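Local coordinates for protein tudor (Drosophila melanogaster, PDB 3NTK), which recognises methylated arginines of the Piwi protein Aubergine, is required for primordial germ cell formation, and may act in piRNA-mediated transposon repression, at residues A[56-61]-A[87-92]; A[63-68]-A[80-85]. All blocks are in the same frame, centred on the assembly; numbering follows the deposited sequence.

Contact 1: A[56-61]-A[87-92]; sequences AQFPED and NNAVTQ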
loop_
_atom_site.group_PDB
_atom_site.type_symbol
_atom_site.label_atom_id
_atom_site.label_comp_id
_atom_site.label_asym_id
_atom_site.label_seq_id
_atom_site.Cartn_x
_atom_site.Cartn_y
_atom_site.Cartn_z
ATOM N N ALA A 56 13.145 6.938 0.365
ATOM C CA ALA A 56 12.778 8.130 1.109
ATOM C C ALA A 56 12.436 7.804 2.556
ATOM O O ALA A 56 11.964 6.712 2.869
ATOM C CB ALA A 56 11.596 8.820 0.429
ATOM N N GLN A 57 12.672 8.762 3.441
ATOM C CA GLN A 57 12.391 8.546 4.848
ATOM C C GLN A 57 10.990 9.016 5.220
ATOM O O GLN A 57 10.577 10.116 4.866
ATOM C CB GLN A 57 13.428 9.278 5.704
ATOM C CG GLN A 57 13.251 9.054 7.190
ATOM C CD GLN A 57 14.329 9.740 8.005
ATOM O OE1 GLN A 57 14.519 10.954 7.910
ATOM N NE2 GLN A 57 15.045 8.964 8.807
ATOM N N PHE A 58 10.262 8.157 5.920
ATOM C CA PHE A 58 8.915 8.471 6.387
ATOM C C PHE A 58 9.134 9.178 7.724
ATOM O O PHE A 58 9.531 8.550 8.701
ATOM C CB PHE A 58 8.128 7.170 6.582
ATOM C CG PHE A 58 6.705 7.367 7.034
ATOM C CD1 PHE A 58 6.001 8.521 6.706
ATOM C CD2 PHE A 58 6.050 6.363 7.736
ATOM C CE1 PHE A 58 4.657 8.670 7.071
ATOM C CE2 PHE A 58 4.705 6.499 8.106
ATOM C CZ PHE A 58 4.011 7.653 7.771
ATOM N N PRO A 59 8.886 10.497 7.775
ATOM C CA PRO A 59 9.054 11.327 8.977
ATOM C C PRO A 59 8.420 10.788 10.254
ATOM O O PRO A 59 8.964 10.951 11.344
ATOM C CB PRO A 59 8.441 12.660 8.561
ATOM C CG PRO A 59 8.714 12.706 7.091
ATOM C CD PRO A 59 8.348 11.304 6.667
ATOM N N GLU A 60 7.265 10.152 10.112
ATOM C CA GLU A 60 6.538 9.611 11.253
ATOM C C GLU A 60 7.210 8.381 11.854
ATOM O O GLU A 60 7.101 8.119 13.055
ATOM C CB GLU A 60 5.118 9.255 10.816
ATOM C CG GLU A 60 4.195 8.834 11.936
ATOM C CD GLU A 60 2.856 8.356 11.415
ATOM O OE1 GLU A 60 2.185 9.133 10.702
ATOM O OE2 GLU A 60 2.480 7.203 11.713
ATOM N N ASP A 61 7.921 7.640 11.013
ATOM C CA ASP A 61 8.589 6.411 11.426
ATOM C C ASP A 61 10.109 6.569 11.436
ATOM O O ASP A 61 10.816 5.849 12.142
ATOM C CB ASP A 61 8.189 5.297 10.449
ATOM C CG ASP A 61 8.041 3.951 11.120
ATOM O OD1 ASP A 61 7.475 3.896 12.234
ATOM O OD2 ASP A 61 8.471 2.942 10.521
ATOM N N ASN A 87 1.067 4.204 1.549
ATOM C CA ASN A 87 0.816 5.503 2.170
ATOM C C ASN A 87 1.622 6.640 1.541
ATOM O O ASN A 87 2.694 6.415 0.981
ATOM C CB ASN A 87 1.089 5.437 3.675
ATOM C CG ASN A 87 2.557 5.241 3.993
ATOM O OD1 ASN A 87 3.199 4.323 3.482
ATOM N ND2 ASN A 87 3.100 6.106 4.843
ATOM N N ASN A 88 1.100 7.860 1.642
ATOM C CA ASN A 88 1.785 9.032 1.109
ATOM C C ASN A 88 2.227 9.934 2.252
ATOM O O ASN A 88 1.593 9.978 3.306
ATOM C CB ASN A 88 0.860 9.817 0.177
ATOM C CG ASN A 88 0.586 9.087 -1.117
ATOM O OD1 ASN A 88 0.246 7.910 -1.112
ATOM N ND2 ASN A 88 0.728 9.784 -2.234
ATOM N N ALA A 89 3.317 10.657 2.036
ATOM C CA ALA A 89 3.835 11.557 3.054
ATOM C C ALA A 89 4.788 12.555 2.426
ATOM O O ALA A 89 5.352 12.306 1.361
ATOM C CB ALA A 89 4.554 10.762 4.129
ATOM N N VAL A 90 4.948 13.695 3.086
ATOM C CA VAL A 90 5.849 14.735 2.614
ATOM C C VAL A 90 7.161 14.502 3.346
ATOM O O VAL A 90 7.167 14.316 4.562
ATOM C CB VAL A 90 5.323 16.141 2.969
ATOM C CG1 VAL A 90 6.332 17.198 2.541
ATOM C CG2 VAL A 90 3.979 16.381 2.292
ATOM N N THR A 91 8.265 14.496 2.608
ATOM C CA THR A 91 9.573 14.271 3.211
ATOM C C THR A 91 10.654 15.104 2.534
ATOM O O THR A 91 10.431 15.672 1.471
ATOM C CB THR A 91 9.966 12.777 3.136
ATOM O OG1 THR A 91 11.225 12.576 3.791
ATOM C CG2 THR A 91 10.076 12.324 1.686
ATOM N N GLN A 92 11.820 15.186 3.165
ATOM C CA GLN A 92 12.942 15.946 2.624
ATOM C C GLN A 92 14.172 15.062 2.483
ATOM O O GLN A 92 15.193 15.494 1.954
ATOM C CB GLN A 92 13.302 17.114 3.549
ATOM C CG GLN A 92 12.232 18.173 3.699
ATOM C CD GLN A 92 12.697 19.332 4.562
ATOM O OE1 GLN A 92 13.063 19.145 5.721
ATOM N NE2 GLN A 92 12.690 20.534 3.996
#
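T91 and Q57 make the polar link between 56-61 and 87-92: the hydroxyl OG1 of T91 donates to Q57 O at 2.8 Å, approaching in the carbonyl plane. With OG1 anti to the backbone N (chi1 -177°), the hydroxyl reaches Q57 O while the methyl CG2 of T91 lies 4.0 Å from A56 CB. The P59 ring crosses the T91 side chain at about a right angle, with P59 CG in van der Waals contact with V90 O at 3.4 Å. The amide nitrogen ND2 of N87 stands over one face of the F58 ring, displaced toward the rim and 3.4 Å from F58 CZ; ring and amide planes are 70° apart. A89 CB meets the same ring obliquely, 3.6 Å from F58 CE1. On the opposite face lies E60 CB, within a turn in which D61 N bonds to F58 O at 3.0 Å. In the second shell, T91 OG1 also accepts from Q93 N, Q57 NE2 is bonded to E62 O, and the F58 ring meets that of F82. The strand axes run at 108° and come no closer than 7.2 Å, with no regular pairing between the segments; backbone bonding of Q57 with Q93 joins the strands just beyond. This joining of first and last strands fits the SH3-like barrel of a Tudor domain, and F58 with N87 is consistent with part of the aromatic cage by which extended Tudor domains receive methylarginine.

Contact 2: A[63-68]-A[80-85]; sequences VFYRAQ and VHFIDF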
loop_
_atom_site.group_PDB
_atom_site.type_symbol
_atom_site.label_atom_id
_atom_site.label_comp_id
_atom_site.label_asym_id
_atom_site.label_seq_id
_atom_site.Cartn_x
_atom_site.Cartn_y
_atom_site.Cartn_z
ATOM N N VAL A 63 11.951 5.750 9.183
ATOM C CA VAL A 63 12.485 4.583 8.485
ATOM C C VAL A 63 12.545 4.879 6.983
ATOM O O VAL A 63 11.716 5.622 6.475
ATOM C CB VAL A 63 11.574 3.353 8.706
ATOM C CG1 VAL A 63 12.094 2.164 7.909
ATOM C CG2 VAL A 63 11.505 3.015 10.190
ATOM N N PHE A 64 13.528 4.319 6.282
ATOM C CA PHE A 64 13.627 4.535 4.837
ATOM C C PHE A 64 12.889 3.432 4.071
ATOM O O PHE A 64 13.032 2.245 4.378
ATOM C CB PHE A 64 15.091 4.586 4.383
ATOM C CG PHE A 64 15.776 5.887 4.695
ATOM C CD1 PHE A 64 16.423 6.074 5.910
ATOM C CD2 PHE A 64 15.743 6.939 3.785
ATOM C CE1 PHE A 64 17.027 7.292 6.221
ATOM C CE2 PHE A 64 16.343 8.163 4.086
ATOM C CZ PHE A 64 16.986 8.335 5.308
ATOM N N TYR A 65 12.105 3.837 3.072
ATOM C CA TYR A 65 11.322 2.911 2.246
ATOM C C TYR A 65 11.454 3.259 0.761
ATOM O O TYR A 65 11.863 4.374 0.404
ATOM C CB TYR A 65 9.829 3.026 2.570
ATOM C CG TYR A 65 9.423 2.767 3.999
ATOM C CD1 TYR A 65 9.381 1.470 4.509
ATOM C CD2 TYR A 65 9.038 3.816 4.829
ATOM C CE1 TYR A 65 8.957 1.224 5.819
ATOM C CE2 TYR A 65 8.615 3.582 6.140
ATOM C CZ TYR A 65 8.575 2.287 6.624
ATOM O OH TYR A 65 8.146 2.058 7.913
ATOM N N ARG A 66 11.081 2.316 -0.104
ATOM C CA ARG A 66 11.104 2.585 -1.541
ATOM C C ARG A 66 9.975 3.587 -1.742
ATOM O O ARG A 66 8.894 3.448 -1.154
ATOM C CB ARG A 66 10.831 1.315 -2.364
ATOM C CG ARG A 66 11.920 0.243 -2.260
ATOM C CD ARG A 66 11.879 -0.713 -3.451
ATOM N NE ARG A 66 10.644 -1.493 -3.490
ATOM C CZ ARG A 66 10.295 -2.297 -4.490
ATOM N NH1 ARG A 66 11.088 -2.435 -5.547
ATOM N NH2 ARG A 66 9.149 -2.968 -4.434
ATOM N N ALA A 67 10.206 4.590 -2.577
ATOM C CA ALA A 67 9.197 5.607 -2.785
ATOM C C ALA A 67 9.187 6.192 -4.191
ATOM O O ALA A 67 10.205 6.203 -4.890
ATOM C CB ALA A 67 9.397 6.728 -1.767
ATOM N N GLN A 68 8.018 6.663 -4.601
ATOM C CA GLN A 68 7.870 7.301 -5.895
ATOM C C GLN A 68 7.416 8.728 -5.633
ATOM O O GLN A 68 6.452 8.963 -4.900
ATOM C CB GLN A 68 6.832 6.585 -6.770
ATOM C CG GLN A 68 6.614 7.299 -8.099
ATOM C CD GLN A 68 5.693 6.551 -9.042
ATOM O OE1 GLN A 68 4.593 6.152 -8.664
ATOM N NE2 GLN A 68 6.137 6.368 -10.280
ATOM N N VAL A 80 5.629 11.962 -1.445
ATOM C CA VAL A 80 5.970 10.676 -2.022
ATOM C C VAL A 80 4.944 9.615 -1.673
ATOM O O VAL A 80 4.143 9.781 -0.754
ATOM C CB VAL A 80 7.353 10.183 -1.536
ATOM C CG1 VAL A 80 8.411 11.234 -1.837
ATOM C CG2 VAL A 80 7.307 9.876 -0.040
ATOM N N HIS A 81 4.976 8.532 -2.432
ATOM C CA HIS A 81 4.096 7.402 -2.208
ATOM C C HIS A 81 4.997 6.211 -1.926
ATOM O O HIS A 81 5.837 5.853 -2.757
ATOM C CB HIS A 81 3.252 7.117 -3.449
ATOM C CG HIS A 81 2.310 5.969 -3.279
ATOM N ND1 HIS A 81 2.578 4.706 -3.760
ATOM C CD2 HIS A 81 1.118 5.883 -2.641
ATOM C CE1 HIS A 81 1.592 3.893 -3.429
ATOM N NE2 HIS A 81 0.693 4.582 -2.749
ATOM N N PHE A 82 4.847 5.613 -0.747
ATOM C CA PHE A 82 5.655 4.456 -0.385
ATOM C C PHE A 82 5.008 3.240 -1.034
ATOM O O PHE A 82 4.029 2.682 -0.537
ATOM C CB PHE A 82 5.724 4.345 1.136
ATOM C CG PHE A 82 6.449 5.498 1.775
ATOM C CD1 PHE A 82 7.816 5.668 1.572
ATOM C CD2 PHE A 82 5.767 6.428 2.551
ATOM C CE1 PHE A 82 8.496 6.756 2.136
ATOM C CE2 PHE A 82 6.436 7.516 3.116
ATOM C CZ PHE A 82 7.803 7.677 2.907
ATOM N N ILE A 83 5.571 2.841 -2.168
ATOM C CA ILE A 83 5.017 1.750 -2.958
ATOM C C ILE A 83 4.799 0.408 -2.276
ATOM O O ILE A 83 3.937 -0.365 -2.695
ATOM C CB ILE A 83 5.853 1.516 -4.228
ATOM C CG1 ILE A 83 7.263 1.047 -3.860
ATOM C CG2 ILE A 83 5.904 2.804 -5.051
ATOM C CD1 ILE A 83 8.069 0.591 -5.070
ATOM N N ASP A 84 5.560 0.112 -1.233
ATOM C CA ASP A 84 5.383 -1.173 -0.576
ATOM C C ASP A 84 4.422 -1.111 0.606
ATOM O O ASP A 84 4.067 -2.143 1.168
ATOM C CB ASP A 84 6.737 -1.731 -0.134
ATOM C CG ASP A 84 7.695 -1.908 -1.304
ATOM O OD1 ASP A 84 7.237 -2.387 -2.367
ATOM O OD2 ASP A 84 8.893 -1.572 -1.165
ATOM N N PHE A 85 3.982 0.092 0.958
ATOM C CA PHE A 85 3.074 0.249 2.092
ATOM C C PHE A 85 1.810 1.053 1.811
ATOM O O PHE A 85 0.966 1.234 2.693
ATOM C CB PHE A 85 3.841 0.832 3.282
ATOM C CG PHE A 85 4.934 -0.070 3.778
ATOM C CD1 PHE A 85 6.168 -0.109 3.136
ATOM C CD2 PHE A 85 4.702 -0.940 4.839
ATOM C CE1 PHE A 85 7.156 -1.004 3.541
ATOM C CE2 PHE A 85 5.679 -1.838 5.250
ATOM C CZ PHE A 85 6.911 -1.871 4.599
HETATM O O HOH W 1 7.528 1.470 0.224
HETATM O O HOH W 2 9.872 -0.210 0.906
#
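D84 OD2 is gripped by two donors, R66 NE at 2.9 Å and a water that is itself bonded to R66 N. Its sister oxygen OD1 takes R66 NH2, also at 2.9 Å, and the backbone N of Y107. This side-on, two-nitrogen salt bridge joins strand 63-72 of the Tudor barrel's antiparallel hairpin to the turn after strand 78-82, on the side faced by helix 25-38. Both carboxylate oxygens use their syn lone pairs, and the guanidinium and carboxylate planes are nearly coplanar. The arginine chain bends at chi3 (-65°), which places NE beside OD2, while I83 CD1 lies 3.5 Å above one face of the guanidinium plane, toward its rim. R66 NH1 bonds to the carbonyls of L101 and P104, and NH2 to that of A105 as well. A leucine at R66 would probably leave the buried carboxylate of D84 without its countercharge and those three carbonyls without these donors. Within the two segments, the one regular strand pair is Q68 with H81, hydrogen-bonded from Q68 N to H81 O at 3.0 Å and from H81 N to Q68 O. Past it, the 80-85 chain turns off, F85 N bonding back to F82 O, and presents two rings to Y65. The edge of Y65 points at the face of F82 in a T-shaped pair, centroids 5.4 Å apart and planes at 67°; V80 CG2 lies over the other face of F82. Y65 and F85 meet obliquely at 53°, with Y65 CD1 3.5 Å from F85 CE1. Y65, F82 and F85 form an aromatic cluster consistent with the methylarginine cage of extended Tudor domains, and Y65 OH is hydrogen-bonded to D61 OD2. Where the strands have parted, one water donates to R66 O and accepts from D84 N, at 2.8 Å from each.

Both contacts belong to one four-stranded antiparallel sheet, and contact 2 is nested in the chain loop that contact 1 closes. Backbone bonds join them: A56 with Y65, and A89 with V80. Contact 2 is buried, its centre about 9 Å from that of the chain, and combines an ionic pair with regular strand bonding and an aromatic cluster. Contact 1 is partly buried, about 14 Å out by the same measure, and holds the first and last strands together with a neutral hydroxyl-carbonyl bond, an amide over a ring face and apolar packing. Their aromatic groups converge: F58 touches Y65 and F82, so the probable cage draws on both contacts, F85 included, with N87 as a polar member.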